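Local coordinates for universal stress protein (Archaeoglobus fulgidus, PDB 3LOQ) that is of unknown cellular function but binds adenosine monophosphate, as a member of the universal stress protein family, at residues G54-I59 with V115-A120; H202-S207 with H233-T238. All blocks are in the same frame, centred on the assembly; numbering follows the deposited sequence.

Contact 1 (G54-I59 with V115-A120). With AMP (adenosine monophosphate), chain C.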
# COMPACT_ATOMS: atom_id res chain seq x y z
N GLY A 54 8.88 10.40 6.02
CA GLY A 54 9.94 9.86 6.85
C GLY A 54 10.57 8.65 6.18
O GLY A 54 9.86 7.70 5.85
N VAL A 55 11.88 8.70 5.95
CA VAL A 55 12.60 7.60 5.33
C VAL A 55 13.27 6.71 6.38
O VAL A 55 14.11 7.17 7.14
CB VAL A 55 13.68 8.10 4.34
CG1 VAL A 55 14.35 6.92 3.65
CG2 VAL A 55 13.05 9.02 3.32
N LEU A 56 12.88 5.43 6.41
CA LEU A 56 13.31 4.50 7.44
C LEU A 56 14.16 3.35 6.91
O LEU A 56 13.71 2.54 6.09
CB LEU A 56 12.09 3.92 8.17
CG LEU A 56 12.38 2.96 9.32
CD1 LEU A 56 13.06 3.69 10.47
CD2 LEU A 56 11.12 2.24 9.81
N PHE A 57 15.39 3.29 7.38
CA PHE A 57 16.29 2.21 7.02
C PHE A 57 16.56 1.41 8.27
O PHE A 57 16.93 1.96 9.29
CB PHE A 57 17.60 2.74 6.45
CG PHE A 57 18.66 1.67 6.29
CD1 PHE A 57 18.61 0.79 5.22
CD2 PHE A 57 19.69 1.54 7.21
CE1 PHE A 57 19.58 -0.20 5.06
CE2 PHE A 57 20.66 0.56 7.06
CZ PHE A 57 20.61 -0.31 5.98
N VAL A 58 16.39 0.11 8.19
CA VAL A 58 16.59 -0.72 9.36
C VAL A 58 17.80 -1.60 9.12
O VAL A 58 17.94 -2.20 8.05
CB VAL A 58 15.33 -1.56 9.64
CG1 VAL A 58 15.54 -2.49 10.84
CG2 VAL A 58 14.11 -0.65 9.85
N ILE A 59 18.70 -1.65 10.10
CA ILE A 59 19.77 -2.63 10.07
C ILE A 59 19.17 -3.98 10.46
O ILE A 59 18.72 -4.19 11.61
CB ILE A 59 20.96 -2.23 10.97
CG1 ILE A 59 21.60 -0.95 10.43
CG2 ILE A 59 21.98 -3.36 11.03
CD1 ILE A 59 21.84 0.12 11.47
N VAL A 115 9.11 -5.45 12.58
CA VAL A 115 8.83 -4.86 13.88
C VAL A 115 9.19 -3.38 13.91
O VAL A 115 8.43 -2.56 14.40
CB VAL A 115 9.61 -5.57 14.99
CG1 VAL A 115 9.48 -4.81 16.32
CG2 VAL A 115 9.11 -7.00 15.14
N GLU A 116 10.35 -3.02 13.37
CA GLU A 116 10.77 -1.62 13.41
C GLU A 116 9.90 -0.72 12.52
O GLU A 116 9.66 0.43 12.85
CB GLU A 116 12.25 -1.47 13.08
CG GLU A 116 13.19 -2.17 14.07
CD GLU A 116 12.94 -1.77 15.53
OE1 GLU A 116 12.54 -0.61 15.78
OE2 GLU A 116 13.15 -2.62 16.42
N ILE A 117 9.44 -1.26 11.39
CA ILE A 117 8.59 -0.48 10.52
C ILE A 117 7.27 -0.22 11.21
O ILE A 117 6.82 0.92 11.29
CB ILE A 117 8.36 -1.16 9.13
CG1 ILE A 117 9.66 -1.09 8.29
CG2 ILE A 117 7.22 -0.44 8.40
CD1 ILE A 117 9.75 -2.10 7.13
N ILE A 118 6.64 -1.28 11.73
CA ILE A 118 5.37 -1.12 12.41
C ILE A 118 5.53 -0.15 13.59
O ILE A 118 4.70 0.71 13.82
CB ILE A 118 4.84 -2.46 12.95
CG1 ILE A 118 4.55 -3.41 11.80
CG2 ILE A 118 3.58 -2.24 13.78
CD1 ILE A 118 3.41 -2.96 10.97
N LYS A 119 6.61 -0.32 14.33
CA LYS A 119 6.87 0.52 15.50
C LYS A 119 6.85 2.00 15.10
O LYS A 119 6.13 2.80 15.71
CB LYS A 119 8.20 0.14 16.15
CG LYS A 119 8.50 0.84 17.46
CD LYS A 119 9.88 0.43 17.97
CE LYS A 119 10.45 1.43 18.99
NZ LYS A 119 11.94 1.30 19.12
N ALA A 120 7.63 2.32 14.07
CA ALA A 120 7.73 3.68 13.53
C ALA A 120 6.42 4.21 12.96
O ALA A 120 6.19 5.42 12.96
CB ALA A 120 8.84 3.75 12.44
P AMP C . 9.49 -7.97 0.55
O1P AMP C . 8.08 -8.43 0.82
O2P AMP C . 10.52 -8.29 1.62
O3P AMP C . 9.95 -8.24 -0.85
O5' AMP C . 9.36 -6.36 0.63
C5' AMP C . 10.51 -5.58 0.33
C4' AMP C . 10.32 -4.24 0.99
O4' AMP C . 10.46 -4.38 2.41
C3' AMP C . 11.41 -3.27 0.62
O3' AMP C . 11.05 -2.61 -0.57
C2' AMP C . 11.40 -2.32 1.79
O2' AMP C . 10.32 -1.41 1.56
C1' AMP C . 11.04 -3.20 2.97
N9 AMP C . 12.29 -3.57 3.67
C8 AMP C . 12.91 -4.75 3.56
N7 AMP C . 14.04 -4.78 4.33
C5 AMP C . 14.14 -3.57 4.93
C6 AMP C . 15.08 -2.92 5.85
N6 AMP C . 16.16 -3.59 6.31
N1 AMP C . 14.82 -1.66 6.24
C2 AMP C . 13.74 -0.99 5.80
N3 AMP C . 12.84 -1.52 4.96
C4 AMP C . 12.98 -2.78 4.50

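Contact 2 (H202-S207 with H233-T238)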
# COMPACT_ATOMS: atom_id res chain seq x y z
N HIS A 202 -14.24 2.96 -9.40
CA HIS A 202 -14.76 1.67 -9.82
C HIS A 202 -14.81 0.79 -8.60
O HIS A 202 -13.89 0.78 -7.81
CB HIS A 202 -13.86 1.06 -10.89
CG HIS A 202 -14.13 1.57 -12.27
ND1 HIS A 202 -13.47 2.66 -12.81
CD2 HIS A 202 -14.99 1.14 -13.23
CE1 HIS A 202 -13.91 2.88 -14.03
NE2 HIS A 202 -14.83 1.97 -14.31
N ILE A 203 -15.91 0.06 -8.45
CA ILE A 203 -16.12 -0.80 -7.30
C ILE A 203 -16.44 -2.20 -7.79
O ILE A 203 -17.36 -2.37 -8.57
CB ILE A 203 -17.28 -0.29 -6.44
CG1 ILE A 203 -17.04 1.16 -6.03
CG2 ILE A 203 -17.49 -1.17 -5.21
CD1 ILE A 203 -18.14 1.76 -5.23
N ILE A 204 -15.65 -3.19 -7.38
CA ILE A 204 -15.98 -4.58 -7.68
C ILE A 204 -16.32 -5.37 -6.42
O ILE A 204 -15.61 -5.29 -5.41
CB ILE A 204 -14.85 -5.29 -8.46
CG1 ILE A 204 -15.23 -6.75 -8.73
CG2 ILE A 204 -13.51 -5.20 -7.70
CD1 ILE A 204 -14.24 -7.49 -9.64
N HIS A 205 -17.40 -6.13 -6.46
CA HIS A 205 -17.68 -7.07 -5.38
C HIS A 205 -17.77 -8.47 -5.96
O HIS A 205 -18.50 -8.71 -6.92
CB HIS A 205 -18.96 -6.72 -4.64
CG HIS A 205 -19.43 -7.77 -3.69
ND1 HIS A 205 -18.67 -8.20 -2.62
CD2 HIS A 205 -20.59 -8.46 -3.63
CE1 HIS A 205 -19.35 -9.12 -1.95
NE2 HIS A 205 -20.52 -9.30 -2.54
N VAL A 206 -17.02 -9.40 -5.38
CA VAL A 206 -17.03 -10.77 -5.87
C VAL A 206 -17.92 -11.60 -4.97
O VAL A 206 -17.78 -11.55 -3.75
CB VAL A 206 -15.63 -11.39 -5.79
CG1 VAL A 206 -15.63 -12.77 -6.41
CG2 VAL A 206 -14.58 -10.50 -6.44
N SER A 207 -18.82 -12.38 -5.56
CA SER A 207 -19.45 -13.48 -4.83
C SER A 207 -20.39 -14.27 -5.71
O SER A 207 -21.14 -13.68 -6.50
CB SER A 207 -20.19 -13.01 -3.58
OG SER A 207 -20.33 -14.07 -2.65
N HIS A 233 -19.26 -3.06 -10.27
CA HIS A 233 -19.06 -4.30 -11.01
C HIS A 233 -19.32 -5.50 -10.12
O HIS A 233 -18.66 -5.66 -9.09
CB HIS A 233 -17.64 -4.37 -11.56
CG HIS A 233 -17.28 -3.20 -12.42
ND1 HIS A 233 -17.69 -3.09 -13.73
CD2 HIS A 233 -16.55 -2.09 -12.16
CE1 HIS A 233 -17.22 -1.96 -14.24
NE2 HIS A 233 -16.53 -1.34 -13.31
N ILE A 234 -20.29 -6.32 -10.49
CA ILE A 234 -20.57 -7.55 -9.77
C ILE A 234 -19.91 -8.70 -10.53
O ILE A 234 -19.98 -8.77 -11.76
CB ILE A 234 -22.07 -7.83 -9.66
CG1 ILE A 234 -22.80 -6.58 -9.15
CG2 ILE A 234 -22.32 -9.03 -8.75
CD1 ILE A 234 -22.44 -6.20 -7.74
N GLU A 235 -19.24 -9.58 -9.80
CA GLU A 235 -18.46 -10.61 -10.46
C GLU A 235 -18.45 -11.88 -9.65
O GLU A 235 -18.64 -11.87 -8.42
CB GLU A 235 -17.03 -10.14 -10.70
CG GLU A 235 -16.91 -8.90 -11.56
CD GLU A 235 -17.36 -9.14 -12.99
OE1 GLU A 235 -17.58 -10.31 -13.36
OE2 GLU A 235 -17.49 -8.14 -13.74
N SER A 236 -18.21 -12.97 -10.35
CA SER A 236 -18.23 -14.29 -9.77
C SER A 236 -16.80 -14.83 -9.81
O SER A 236 -15.94 -14.32 -10.53
CB SER A 236 -19.17 -15.18 -10.60
OG SER A 236 -19.39 -16.43 -9.98
N GLY A 237 -16.54 -15.87 -9.02
CA GLY A 237 -15.30 -16.61 -9.17
C GLY A 237 -14.32 -16.38 -8.04
O GLY A 237 -14.67 -15.84 -7.00
N THR A 238 -13.09 -16.81 -8.26
CA THR A 238 -12.02 -16.57 -7.30
C THR A 238 -11.78 -15.07 -7.20
O THR A 238 -11.55 -14.40 -8.20
CB THR A 238 -10.72 -17.28 -7.72
OG1 THR A 238 -10.98 -18.67 -7.90
CG2 THR A 238 -9.66 -17.12 -6.66

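Contact 1 (G54-I59 with V115-A120)
L56 and V58 meet the helical segment V115-A120 through apolar contacts. L56 reaches across with one branch: CD2 lies 3.8 Å from the CB of A120 and 3.9 Å from the CG1 of I117, and it also touches the backbone of the helix at the CA of I117 and the carbonyl O of E116. With CG anti to the backbone N (chi1 -178°), the leucine chain extends from the strand and puts that methyl against a single turn of helix. V58 crosses E116 at about a right angle; its CG2 is 3.8 Å from the CB of E116, so the aliphatic root of the glutamate does the packing. The E116 chain then bends at chi2, taking the carboxylate away from the strand toward K119, where OE1 and NZ form a long ion pair.

The axes of strand 54-56 and helix 115-120 run nearly antiparallel at 161° and 10.6 Å apart, as expected for a helix packed on a sheet in the alpha/beta fold of the universal stress protein family. L26 of the neighbouring strand 24-28 touches both L56 and A120.

Hydrogen bonds go to the nucleotide. The backbone of V58 reads the adenine edge twice: its N donates to N1 of AMP (3.1 Å), while N6 of AMP donates to its O over 2.9 Å in an almost straight bond (176°). Separate from these bonds is a van der Waals contact from the helix, the CD1 methyl of I117 lying 3.8 Å from N3 of AMP; the same side chain also touches P28 and V145, both AMP-binding residues.

Contact 2 (H202-S207 with H233-T238)
H202 and H233 meet rim to rim, with centroids 5.2 Å apart and planes only 11° from parallel; neither ring lies over the other's face. In the model CD2 of H202 sits 2.9 Å from NE2 of H233, which is closer than a carbon-nitrogen contact normally comes, so the ring orientation there is doubtful. Further along, I204 and E235 cross at about a right angle: CD1 of the isoleucine, carried out by a chain with CG1 anti to the backbone N (chi1 179°), lies 3.6 Å from CG of E235. The glutamate bends at chi2, and its carboxylate leads away to a long, weak ion pair with K246 of helix 239-249. V206, on the same face as I204, turns CG1 toward the carbonyl O of G237 at 3.3 Å.

The two strands run parallel, 21° apart, with I204, H205 and V206 bridged to H233, I234 and E235. Four backbone bonds form the ladder: H233 N to I203 O, H205 N to H233 O, E235 N to H205 O (3.1 Å) and S207 N to E235 O. This pairing closes the beta-alpha-beta crossover of strand 200-206, helix 213-225 and strand 230-235; H205 and I234, on the opposite face, both touch L216 of that helix. Backbone bonding therefore sets the register, while side chains add packing between the segments but neither hydrogen bond nor salt bridge, the glutamate's charge being directed outward to K246.

Contact 1 and contact 2 both reach the same mixed sheet but lie on opposite sides of the chain's centre, about 35 Å apart between centres and about 25 Å between nearest atoms, without touching. Their first segments occupy corresponding places in the strand order: strand 52-60 pairs in parallel with strand 24-28, and strand 200-206 likewise with strand 172-176. The two parallel groups of strands are joined by the antiparallel pair 157-160 and 285-288. The two contacts differ in role. Contact 1 packs a helix on a strand and lines the AMP pocket, where S144, V145, S146 and R132 also hydrogen-bond AMP, whereas contact 2 is strand pairing away from the annotated sites.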